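Local coordinates for protein NADH dehydrogenase, putative (PDB 5JWC) that probably passes electrons from NADH to ubiquinone through its bound FAD, as a type II NADH dehydrogenase of the malaria parasite, at residues 297-302 with 340-345; 306-311 with 319-324; 140-145 with 152-157. All coordinates share one frame; numbering follows the deposited sequence.

Three contacts in the pyridine nucleotide-disulphide oxidoreductase part of the chain illustrate how chemistry follows place in the fold. Contact 2 is buried and made by apolar side chains, one of which also lies on the backbone; contact 3 lies at the surface and rests on a methyl over a ring; contact 1, partly buried, is thin between its own segments but has FAD at its side. Strands 344-346 and 321-323 pair in one small parallel sheet, which joins contacts 1 and 2, and contact 2 is nested within the loop that contact 1 closes. Contact 3 meets contact 1 through strand 138-140, antiparallel to strand 299-301, while contacts 2 and 3 do not touch.

Contact 1 (297-302 with 340-345); sequences SGLAQT and IGDCKK. With FAD (flavin-adenine dinucleotide), chain C.
Leu299 sends one methyl to the carboxylate of Asp342, CD1 lying 3.9 Å from OD2, and the two side chains cross at about a right angle. Further along the strand, Gln301 folds back at chi2 (-56°), which carries its amide beside the backbone of the other segment: OE1 comes to 3.7 Å from Cys343 CA, and NE2 lies at the same distance from Asp342 O. Neither approach amounts to a hydrogen bond, so the two segments meet by packing alone.

The hydrogen bonds of Asp342 point to the cofactor. Asp342 N donates to O2P of the FAD diphosphate over 2.8 Å, nearly straight at 163°, and the ribityl hydroxyl O3' gives its proton to Asp342 OD1 at 3.1 Å. One residue thus grips the dinucleotide at two places, by backbone and by side chain. Gly341 brings its CA to 3.3 Å from O2P, the same oxygen that Asp342 N holds.

Behind this first shell, Lys344 NZ reaches back to Gly341 O and forms a salt bridge with Glu430, which also accepts from Gly341 N; the turn is therefore tied to helix 424-440. A glycine-aspartate pair after a strand, holding phosphate and ribityl chain, is characteristic of the second FAD-binding motif of two-dinucleotide-binding-domain flavoproteins.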
loop_
_atom_site.group_PDB
_atom_site.type_symbol
_atom_site.label_atom_id
_atom_site.label_comp_id
_atom_site.label_asym_id
_atom_site.label_seq_id
_atom_site.Cartn_x
_atom_site.Cartn_y
_atom_site.Cartn_z
ATOM N N SER A 297 -5.068 23.020 -3.799
ATOM C CA SER A 297 -6.152 23.816 -4.361
ATOM C C SER A 297 -6.204 23.774 -5.891
ATOM O O SER A 297 -5.183 23.620 -6.555
ATOM C CB SER A 297 -6.003 25.267 -3.887
ATOM O OG SER A 297 -4.660 25.726 -4.064
ATOM N N GLY A 298 -7.409 23.901 -6.444
ATOM C CA GLY A 298 -7.573 24.112 -7.871
ATOM C C GLY A 298 -8.238 23.020 -8.690
ATOM O O GLY A 298 -7.719 21.905 -8.829
ATOM N N LEU A 299 -9.383 23.369 -9.270
ATOM C CA LEU A 299 -10.121 22.487 -10.166
ATOM C C LEU A 299 -10.094 23.001 -11.601
ATOM O O LEU A 299 -10.203 24.200 -11.842
ATOM C CB LEU A 299 -11.573 22.360 -9.723
ATOM C CG LEU A 299 -11.939 21.611 -8.441
ATOM C CD1 LEU A 299 -13.445 21.417 -8.429
ATOM C CD2 LEU A 299 -11.209 20.284 -8.356
ATOM N N ALA A 300 -9.974 22.080 -12.548
ATOM C CA ALA A 300 -10.151 22.379 -13.959
ATOM C C ALA A 300 -10.989 21.266 -14.569
ATOM O O ALA A 300 -11.134 20.193 -13.984
ATOM C CB ALA A 300 -8.813 22.505 -14.665
ATOM N N GLN A 301 -11.555 21.523 -15.736
ATOM C CA GLN A 301 -12.436 20.558 -16.361
ATOM C C GLN A 301 -11.644 19.464 -17.054
ATOM O O GLN A 301 -10.556 19.704 -17.564
ATOM C CB GLN A 301 -13.369 21.253 -17.356
ATOM C CG GLN A 301 -14.412 22.113 -16.670
ATOM C CD GLN A 301 -15.234 21.303 -15.664
ATOM O OE1 GLN A 301 -15.870 20.307 -16.034
ATOM N NE2 GLN A 301 -15.223 21.725 -14.390
ATOM N N THR A 302 -12.192 18.256 -17.061
ATOM C CA THR A 302 -11.553 17.150 -17.764
ATOM C C THR A 302 -11.520 17.415 -19.268
ATOM O O THR A 302 -12.339 18.168 -19.791
ATOM C CB THR A 302 -12.294 15.843 -17.534
ATOM O OG1 THR A 302 -13.654 15.997 -17.965
ATOM C CG2 THR A 302 -12.264 15.467 -16.054
ATOM N N ILE A 340 -23.908 15.094 -13.296
ATOM C CA ILE A 340 -24.010 15.357 -11.859
ATOM C C ILE A 340 -22.622 15.596 -11.283
ATOM O O ILE A 340 -21.619 15.205 -11.891
ATOM C CB ILE A 340 -24.669 14.183 -11.104
ATOM C CG1 ILE A 340 -23.825 12.913 -11.239
ATOM C CG2 ILE A 340 -26.080 13.919 -11.612
ATOM C CD1 ILE A 340 -24.488 11.677 -10.550
ATOM N N GLY A 341 -22.542 16.229 -10.117
ATOM C CA GLY A 341 -21.240 16.413 -9.484
ATOM C C GLY A 341 -20.448 17.601 -9.997
ATOM O O GLY A 341 -21.019 18.567 -10.511
ATOM N N ASP A 342 -19.124 17.524 -9.867
ATOM C CA ASP A 342 -18.226 18.660 -10.148
ATOM C C ASP A 342 -18.087 19.032 -11.624
ATOM O O ASP A 342 -17.544 20.091 -11.949
ATOM C CB ASP A 342 -16.821 18.356 -9.643
ATOM C CG ASP A 342 -16.696 18.422 -8.131
ATOM O OD1 ASP A 342 -17.702 18.657 -7.428
ATOM O OD2 ASP A 342 -15.563 18.202 -7.650
ATOM N N CYS A 343 -18.516 18.157 -12.529
ATOM C CA CYS A 343 -18.321 18.452 -13.955
ATOM C C CYS A 343 -19.416 19.363 -14.522
ATOM O O CYS A 343 -19.361 19.728 -15.696
ATOM C CB CYS A 343 -18.265 17.161 -14.793
ATOM S SG CYS A 343 -19.860 16.295 -14.968
ATOM N N LYS A 344 -20.402 19.726 -13.703
ATOM C CA LYS A 344 -21.571 20.451 -14.199
ATOM C C LYS A 344 -21.910 21.698 -13.377
ATOM O O LYS A 344 -21.495 21.828 -12.217
ATOM C CB LYS A 344 -22.793 19.522 -14.251
ATOM C CG LYS A 344 -23.301 19.072 -12.884
ATOM C CD LYS A 344 -24.423 19.951 -12.343
ATOM C CE LYS A 344 -24.877 19.501 -10.953
ATOM N NZ LYS A 344 -23.787 19.587 -9.915
ATOM N N LYS A 345 -22.692 22.583 -13.994
ATOM C CA LYS A 345 -23.388 23.667 -13.300
ATOM C C LYS A 345 -24.859 23.651 -13.745
ATOM O O LYS A 345 -25.154 23.338 -14.899
ATOM C CB LYS A 345 -22.759 25.027 -13.627
ATOM C CG LYS A 345 -21.435 25.344 -12.899
ATOM C CD LYS A 345 -21.501 25.123 -11.383
ATOM C CE LYS A 345 -20.092 25.180 -10.729
ATOM N NZ LYS A 345 -20.110 24.816 -9.250
HETATM P PA FAD C . -15.158 12.459 -8.366
HETATM O O1A FAD C . -13.768 13.025 -8.396
HETATM O O2A FAD C . -15.596 11.999 -7.021
HETATM O O5B FAD C . -15.298 11.261 -9.433
HETATM C C5B FAD C . -14.981 11.437 -10.795
HETATM C C4B FAD C . -14.830 10.044 -11.382
HETATM O O4B FAD C . -14.774 10.135 -12.791
HETATM C C3B FAD C . -13.532 9.377 -10.919
HETATM O O3B FAD C . -13.795 8.014 -10.663
HETATM C C2B FAD C . -12.644 9.456 -12.141
HETATM O O2B FAD C . -11.740 8.376 -12.175
HETATM C C1B FAD C . -13.698 9.340 -13.236
HETATM N N9A FAD C . -13.293 9.844 -14.551
HETATM C C8A FAD C . -12.485 10.919 -14.837
HETATM N N7A FAD C . -12.404 11.023 -16.187
HETATM C C5A FAD C . -13.144 10.044 -16.753
HETATM C C6A FAD C . -13.392 9.713 -18.076
HETATM N N6A FAD C . -12.916 10.475 -19.060
HETATM N N1A FAD C . -14.214 8.645 -18.352
HETATM C C2A FAD C . -14.777 7.914 -17.322
HETATM N N3A FAD C . -14.521 8.249 -16.005
HETATM C C4A FAD C . -13.709 9.294 -15.733
HETATM N N1 FAD C . -16.525 17.441 -0.421
HETATM C C2 FAD C . -17.337 17.559 0.674
HETATM O O2 FAD C . -18.539 17.731 0.516
HETATM N N3 FAD C . -16.818 17.469 1.956
HETATM C C4 FAD C . -15.483 17.254 2.169
HETATM O O4 FAD C . -15.053 17.167 3.327
HETATM C C4X FAD C . -14.649 17.119 1.065
HETATM N N5 FAD C . -13.299 16.902 1.226
HETATM C C5X FAD C . -12.487 16.770 0.105
HETATM C C6 FAD C . -11.135 16.528 0.262
HETATM C C7 FAD C . -10.298 16.394 -0.840
HETATM C C7M FAD C . -8.825 16.143 -0.616
HETATM C C8 FAD C . -10.825 16.487 -2.121
HETATM C C8M FAD C . -9.941 16.348 -3.325
HETATM C C9 FAD C . -12.191 16.727 -2.284
HETATM C C9A FAD C . -13.024 16.861 -1.175
HETATM N N10 FAD C . -14.380 17.091 -1.328
HETATM C C10 FAD C . -15.182 17.211 -0.224
HETATM C "C1'" FAD C . -14.993 17.253 -2.688
HETATM C "C2'" FAD C . -15.473 15.986 -3.347
HETATM O "O2'" FAD C . -14.407 15.081 -3.420
HETATM C "C3'" FAD C . -15.877 16.342 -4.767
HETATM O "O3'" FAD C . -16.809 17.399 -4.774
HETATM C "C4'" FAD C . -16.474 15.084 -5.373
HETATM O "O4'" FAD C . -15.395 14.219 -5.620
HETATM C "C5'" FAD C . -17.243 15.350 -6.658
HETATM O "O5'" FAD C . -17.807 14.123 -7.070
HETATM P P FAD C . -17.751 13.703 -8.624
HETATM O O1P FAD C . -18.507 12.407 -8.811
HETATM O O2P FAD C . -18.285 14.871 -9.406
HETATM O O3P FAD C . -16.170 13.567 -8.959
#

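Contact 2 (306-311 with 319-324); sequences QKFLKT and AILKVD
The ring of Phe308 meets Leu321 obliquely: methyl CD1 of the leucine lies 4.1 Å from CE2 and as far from the neighbouring CD2. With CG anti to the backbone N (chi1 -180°), the ring is swung off the helix towards the strand. Beyond the two segments it also touches Val108 of strand 99-109 and Ile337 of strand 337-339, so the aromatic group is set among aliphatic side chains.

Leu309, the next residue of the chain, makes the larger part of the contact, and its two methyls divide the work. CD2 packs against Leu321 CD1 at 3.6 Å, while CD1 lies along the backbone that leads into the strand, 3.8 Å from Ile320 C and 4.1 Å from Ala319 C. Leu321 CD1 thus touches both the phenylalanine ring and the Leu309 methyl, which meet it from two different directions. The leucine reaches them because its CG stands anti to the backbone N (chi1 -169°), which brings the end of the side chain nearer the helix than its CB direction alone would suggest. Its other neighbours include Gln315, Val329 and Ala339.

Phe308 O accepts two bonds from Thr311, one from OG1 at 2.8 Å and one from N at 3.1 Å, both arriving from the same face of the carbonyl plane. The hydroxyl thereby adds to the backbone bond between the same two residues.

Strand 321-323 pairs in parallel with strand 344-346, the strand that leaves the FAD-binding turn. The arrangement is helix-on-strand packing: helix 303-309 is held by two consecutive apolar residues against a small two-stranded parallel sheet that follows the FAD-binding turn, with Phe308 also meeting the large mixed sheet of the flavoprotein fold.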
loop_
_atom_site.group_PDB
_atom_site.type_symbol
_atom_site.label_atom_id
_atom_site.label_comp_id
_atom_site.label_asym_id
_atom_site.label_seq_id
_atom_site.Cartn_x
_atom_site.Cartn_y
_atom_site.Cartn_z
ATOM N N GLN A 306 -14.345 19.185 -21.971
ATOM C CA GLN A 306 -13.870 20.203 -22.909
ATOM C C GLN A 306 -14.215 19.837 -24.347
ATOM O O GLN A 306 -14.638 20.699 -25.121
ATOM C CB GLN A 306 -12.360 20.393 -22.784
ATOM C CG GLN A 306 -11.905 21.053 -21.490
ATOM C CD GLN A 306 -10.402 21.267 -21.465
ATOM O OE1 GLN A 306 -9.852 21.928 -22.342
ATOM N NE2 GLN A 306 -9.728 20.706 -20.456
ATOM N N LYS A 307 -14.026 18.562 -24.703
ATOM C CA LYS A 307 -14.326 18.097 -26.060
ATOM C C LYS A 307 -15.818 17.929 -26.309
ATOM O O LYS A 307 -16.299 18.237 -27.397
ATOM C CB LYS A 307 -13.603 16.786 -26.379
ATOM C CG LYS A 307 -12.115 16.953 -26.579
ATOM C CD LYS A 307 -11.524 15.777 -27.350
ATOM C CE LYS A 307 -11.373 14.541 -26.491
ATOM N NZ LYS A 307 -10.437 13.554 -27.109
ATOM N N PHE A 308 -16.544 17.419 -25.321
ATOM C CA PHE A 308 -17.980 17.243 -25.447
ATOM C C PHE A 308 -18.676 18.589 -25.656
ATOM O O PHE A 308 -19.640 18.704 -26.424
ATOM C CB PHE A 308 -18.509 16.547 -24.196
ATOM C CG PHE A 308 -19.977 16.292 -24.193
ATOM C CD1 PHE A 308 -20.611 15.740 -25.298
ATOM C CD2 PHE A 308 -20.730 16.562 -23.055
ATOM C CE1 PHE A 308 -21.973 15.479 -25.275
ATOM C CE2 PHE A 308 -22.097 16.309 -23.031
ATOM C CZ PHE A 308 -22.716 15.764 -24.146
ATOM N N LEU A 309 -18.182 19.610 -24.968
ATOM C CA LEU A 309 -18.824 20.922 -25.018
ATOM C C LEU A 309 -18.832 21.477 -26.452
ATOM O O LEU A 309 -19.848 22.012 -26.912
ATOM C CB LEU A 309 -18.118 21.889 -24.057
ATOM C CG LEU A 309 -18.649 21.768 -22.627
ATOM C CD1 LEU A 309 -17.837 22.596 -21.645
ATOM C CD2 LEU A 309 -20.116 22.173 -22.572
ATOM N N LYS A 310 -17.717 21.305 -27.158
ATOM C CA LYS A 310 -17.562 21.867 -28.497
ATOM C C LYS A 310 -18.414 21.181 -29.558
ATOM O O LYS A 310 -18.519 21.662 -30.683
ATOM C CB LYS A 310 -16.091 21.841 -28.889
ATOM C CG LYS A 310 -15.251 22.588 -27.886
ATOM C CD LYS A 310 -13.812 22.708 -28.294
ATOM C CE LYS A 310 -13.105 23.723 -27.395
ATOM N NZ LYS A 310 -11.719 24.056 -27.845
ATOM N N THR A 311 -19.045 20.076 -29.184
ATOM C CA THR A 311 -19.908 19.342 -30.093
ATOM C C THR A 311 -21.370 19.688 -29.855
ATOM O O THR A 311 -22.255 19.193 -30.552
ATOM C CB THR A 311 -19.723 17.808 -29.947
ATOM O OG1 THR A 311 -20.424 17.343 -28.786
ATOM C CG2 THR A 311 -18.251 17.440 -29.839
ATOM N N ALA A 319 -17.381 27.170 -20.565
ATOM C CA ALA A 319 -16.225 26.639 -19.850
ATOM C C ALA A 319 -16.642 25.434 -18.994
ATOM O O ALA A 319 -15.801 24.680 -18.509
ATOM C CB ALA A 319 -15.588 27.710 -18.979
ATOM N N ILE A 320 -17.942 25.266 -18.789
ATOM C CA ILE A 320 -18.403 24.143 -17.990
ATOM C C ILE A 320 -19.730 23.638 -18.523
ATOM O O ILE A 320 -20.497 24.378 -19.138
ATOM C CB ILE A 320 -18.522 24.507 -16.484
ATOM C CG1 ILE A 320 -18.553 23.230 -15.620
ATOM C CG2 ILE A 320 -19.722 25.418 -16.238
ATOM C CD1 ILE A 320 -18.346 23.462 -14.106
ATOM N N LEU A 321 -19.976 22.357 -18.311
ATOM C CA LEU A 321 -21.178 21.715 -18.795
ATOM C C LEU A 321 -22.411 22.231 -18.051
ATOM O O LEU A 321 -22.480 22.145 -16.830
ATOM C CB LEU A 321 -21.043 20.200 -18.634
ATOM C CG LEU A 321 -22.133 19.384 -19.335
ATOM C CD1 LEU A 321 -22.172 19.733 -20.825
ATOM C CD2 LEU A 321 -21.883 17.903 -19.150
ATOM N N LYS A 322 -23.387 22.762 -18.781
ATOM C CA LYS A 322 -24.620 23.240 -18.151
ATOM C C LYS A 322 -25.733 22.211 -18.221
ATOM O O LYS A 322 -25.948 21.594 -19.266
ATOM C CB LYS A 322 -25.090 24.544 -18.801
ATOM C CG LYS A 322 -24.170 25.751 -18.630
ATOM C CD LYS A 322 -24.261 26.301 -17.200
ATOM C CE LYS A 322 -23.719 27.739 -17.110
ATOM N NZ LYS A 322 -24.713 28.640 -16.415
ATOM N N VAL A 323 -26.444 22.021 -17.112
ATOM C CA VAL A 323 -27.611 21.147 -17.098
ATOM C C VAL A 323 -28.814 21.944 -16.645
ATOM O O VAL A 323 -28.667 22.995 -16.009
ATOM C CB VAL A 323 -27.431 19.938 -16.156
ATOM C CG1 VAL A 323 -26.163 19.170 -16.535
ATOM C CG2 VAL A 323 -27.361 20.412 -14.696
ATOM N N ASP A 324 -30.008 21.450 -16.933
ATOM C CA ASP A 324 -31.192 22.151 -16.462
ATOM C C ASP A 324 -31.543 21.719 -15.043
ATOM O O ASP A 324 -30.801 20.951 -14.414
ATOM C CB ASP A 324 -32.383 21.936 -17.418
ATOM C CG ASP A 324 -32.845 20.466 -17.515
ATOM O OD1 ASP A 324 -33.517 20.156 -18.531
ATOM O OD2 ASP A 324 -32.580 19.628 -16.613
#

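Contact 3 (140-145 with 152-157)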
loop_
_atom_site.group_PDB
_atom_site.type_symbol
_atom_site.label_atom_id
_atom_site.label_comp_id
_atom_site.label_asym_id
_atom_site.label_seq_id
_atom_site.Cartn_x
_atom_site.Cartn_y
_atom_site.Cartn_z
ATOM N N THR A 140 -6.926 18.474 -11.484
ATOM C CA THR A 140 -6.154 19.475 -10.764
ATOM C C THR A 140 -5.860 20.662 -11.685
ATOM O O THR A 140 -5.692 20.496 -12.891
ATOM C CB THR A 140 -4.828 18.894 -10.198
ATOM O OG1 THR A 140 -5.073 17.630 -9.558
ATOM C CG2 THR A 140 -4.207 19.858 -9.187
ATOM N N ASN A 141 -5.841 21.855 -11.110
ATOM C CA ASN A 141 -5.537 23.072 -11.858
ATOM C C ASN A 141 -4.309 23.784 -11.298
ATOM O O ASN A 141 -4.292 24.171 -10.135
ATOM C CB ASN A 141 -6.732 24.022 -11.841
ATOM C CG ASN A 141 -6.528 25.240 -12.734
ATOM O OD1 ASN A 141 -5.557 25.320 -13.494
ATOM N ND2 ASN A 141 -7.461 26.188 -12.656
ATOM N N THR A 142 -3.298 23.959 -12.138
ATOM C CA THR A 142 -2.048 24.611 -11.742
ATOM C C THR A 142 -2.061 26.121 -11.954
ATOM O O THR A 142 -1.069 26.793 -11.654
ATOM C CB THR A 142 -0.859 24.070 -12.524
ATOM O OG1 THR A 142 -0.967 24.490 -13.894
ATOM C CG2 THR A 142 -0.815 22.550 -12.451
ATOM N N PHE A 143 -3.158 26.638 -12.513
ATOM C CA PHE A 143 -3.256 28.046 -12.906
ATOM C C PHE A 143 -2.121 28.445 -13.868
ATOM O O PHE A 143 -1.769 29.612 -13.971
ATOM C CB PHE A 143 -3.254 28.947 -11.664
ATOM C CG PHE A 143 -4.309 28.587 -10.646
ATOM C CD1 PHE A 143 -5.592 28.239 -11.045
ATOM C CD2 PHE A 143 -4.010 28.568 -9.293
ATOM C CE1 PHE A 143 -6.563 27.900 -10.107
ATOM C CE2 PHE A 143 -4.975 28.225 -8.350
ATOM C CZ PHE A 143 -6.249 27.893 -8.760
ATOM N N ASN A 144 -1.549 27.454 -14.549
ATOM C CA ASN A 144 -0.431 27.639 -15.470
ATOM C C ASN A 144 0.769 28.308 -14.812
ATOM O O ASN A 144 1.615 28.862 -15.498
ATOM C CB ASN A 144 -0.854 28.457 -16.696
ATOM C CG ASN A 144 -1.907 27.755 -17.530
ATOM O OD1 ASN A 144 -3.011 28.273 -17.724
ATOM N ND2 ASN A 144 -1.575 26.565 -18.020
ATOM N N ILE A 145 0.829 28.260 -13.485
ATOM C CA ILE A 145 1.962 28.796 -12.748
ATOM C C ILE A 145 3.164 27.926 -13.052
ATOM O O ILE A 145 3.104 26.698 -12.948
ATOM C CB ILE A 145 1.687 28.855 -11.236
ATOM C CG1 ILE A 145 0.462 29.724 -10.971
ATOM C CG2 ILE A 145 2.898 29.395 -10.477
ATOM C CD1 ILE A 145 -0.019 29.670 -9.551
ATOM N N ALA A 152 5.351 20.204 -7.807
ATOM C CA ALA A 152 4.422 20.135 -6.675
ATOM C C ALA A 152 3.692 18.795 -6.615
ATOM O O ALA A 152 3.488 18.155 -7.646
ATOM C CB ALA A 152 3.416 21.264 -6.751
ATOM N N TYR A 153 3.291 18.392 -5.409
ATOM C CA TYR A 153 2.445 17.212 -5.213
ATOM C C TYR A 153 0.978 17.633 -5.064
ATOM O O TYR A 153 0.654 18.459 -4.203
ATOM C CB TYR A 153 2.889 16.433 -3.968
ATOM C CG TYR A 153 4.220 15.740 -4.146
ATOM C CD1 TYR A 153 4.289 14.362 -4.335
ATOM C CD2 TYR A 153 5.404 16.461 -4.138
ATOM C CE1 TYR A 153 5.496 13.728 -4.511
ATOM C CE2 TYR A 153 6.620 15.832 -4.310
ATOM C CZ TYR A 153 6.660 14.467 -4.494
ATOM O OH TYR A 153 7.863 13.837 -4.674
ATOM N N PHE A 154 0.098 17.061 -5.883
ATOM C CA PHE A 154 -1.328 17.335 -5.766
ATOM C C PHE A 154 -1.957 16.450 -4.691
ATOM O O PHE A 154 -1.332 15.489 -4.239
ATOM C CB PHE A 154 -2.033 17.115 -7.104
ATOM C CG PHE A 154 -1.519 17.990 -8.211
ATOM C CD1 PHE A 154 -0.970 19.229 -7.932
ATOM C CD2 PHE A 154 -1.593 17.576 -9.533
ATOM C CE1 PHE A 154 -0.492 20.048 -8.952
ATOM C CE2 PHE A 154 -1.117 18.388 -10.558
ATOM C CZ PHE A 154 -0.563 19.628 -10.261
ATOM N N VAL A 155 -3.190 16.776 -4.289
ATOM C CA VAL A 155 -3.910 15.995 -3.294
ATOM C C VAL A 155 -5.306 15.691 -3.775
ATOM O O VAL A 155 -6.272 16.200 -3.209
ATOM C CB VAL A 155 -4.050 16.727 -1.933
ATOM C CG1 VAL A 155 -4.325 15.720 -0.810
ATOM C CG2 VAL A 155 -2.835 17.500 -1.623
ATOM N N LYS A 156 -5.449 14.875 -4.807
ATOM C CA LYS A 156 -6.796 14.689 -5.327
ATOM C C LYS A 156 -7.286 13.252 -5.209
ATOM O O LYS A 156 -8.492 13.013 -5.197
ATOM C CB LYS A 156 -6.885 15.165 -6.774
ATOM C CG LYS A 156 -7.908 16.299 -6.946
ATOM C CD LYS A 156 -8.474 16.313 -8.345
ATOM C CE LYS A 156 -9.311 15.073 -8.533
ATOM N NZ LYS A 156 -10.472 15.268 -9.372
ATOM N N ASP A 157 -6.367 12.296 -5.102
ATOM C CA ASP A 157 -6.795 10.896 -5.064
ATOM C C ASP A 157 -5.864 10.063 -4.182
ATOM O O ASP A 157 -4.879 10.569 -3.640
ATOM C CB ASP A 157 -6.860 10.311 -6.489
ATOM C CG ASP A 157 -7.999 9.298 -6.671
ATOM O OD1 ASP A 157 -8.321 8.529 -5.720
ATOM O OD2 ASP A 157 -8.583 9.284 -7.784
#
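Phe154 and Thr140 touch along the whole length of the aromatic side chain. At its root, Phe154 CB lies 3.9 Å from Thr140 OG1. CG comes next, 3.4 Å from the threonine methyl CG2, which sits over one face of the ring, 3.3 Å from the centroid and only 9° off the normal: a CH-pi contact. The methyl gets there because it stands anti to the backbone N of Thr140, whereas OG1, beside that N, is left near Phe154 CD2 at 3.5 Å. At the far end, CZ meets a second methyl, Thr142 CG2, obliquely at 3.7 Å.

These groups join two edges of the fold. The weakly bonded strand 153-154 is an outermost strand of a five-stranded parallel sheet, probably that of the Rossmann-type NADH-binding domain, and strand 138-140 runs antiparallel to strand 299-301; helix 148-151 lies between the segments in sequence and touches both Thr142 and Phe154.

Past Thr142 the chain reverses in a type I' turn to Ile145, with an Asx turn where Phe143 N donates to Asn141 OD1 from well above the carbonyl plane. On the other flank, Lys156 runs its CD past Thr140 OG1 at 3.8 Å before its NZ bonds to Ala138 O, close to FAD and a bound magnesium ion.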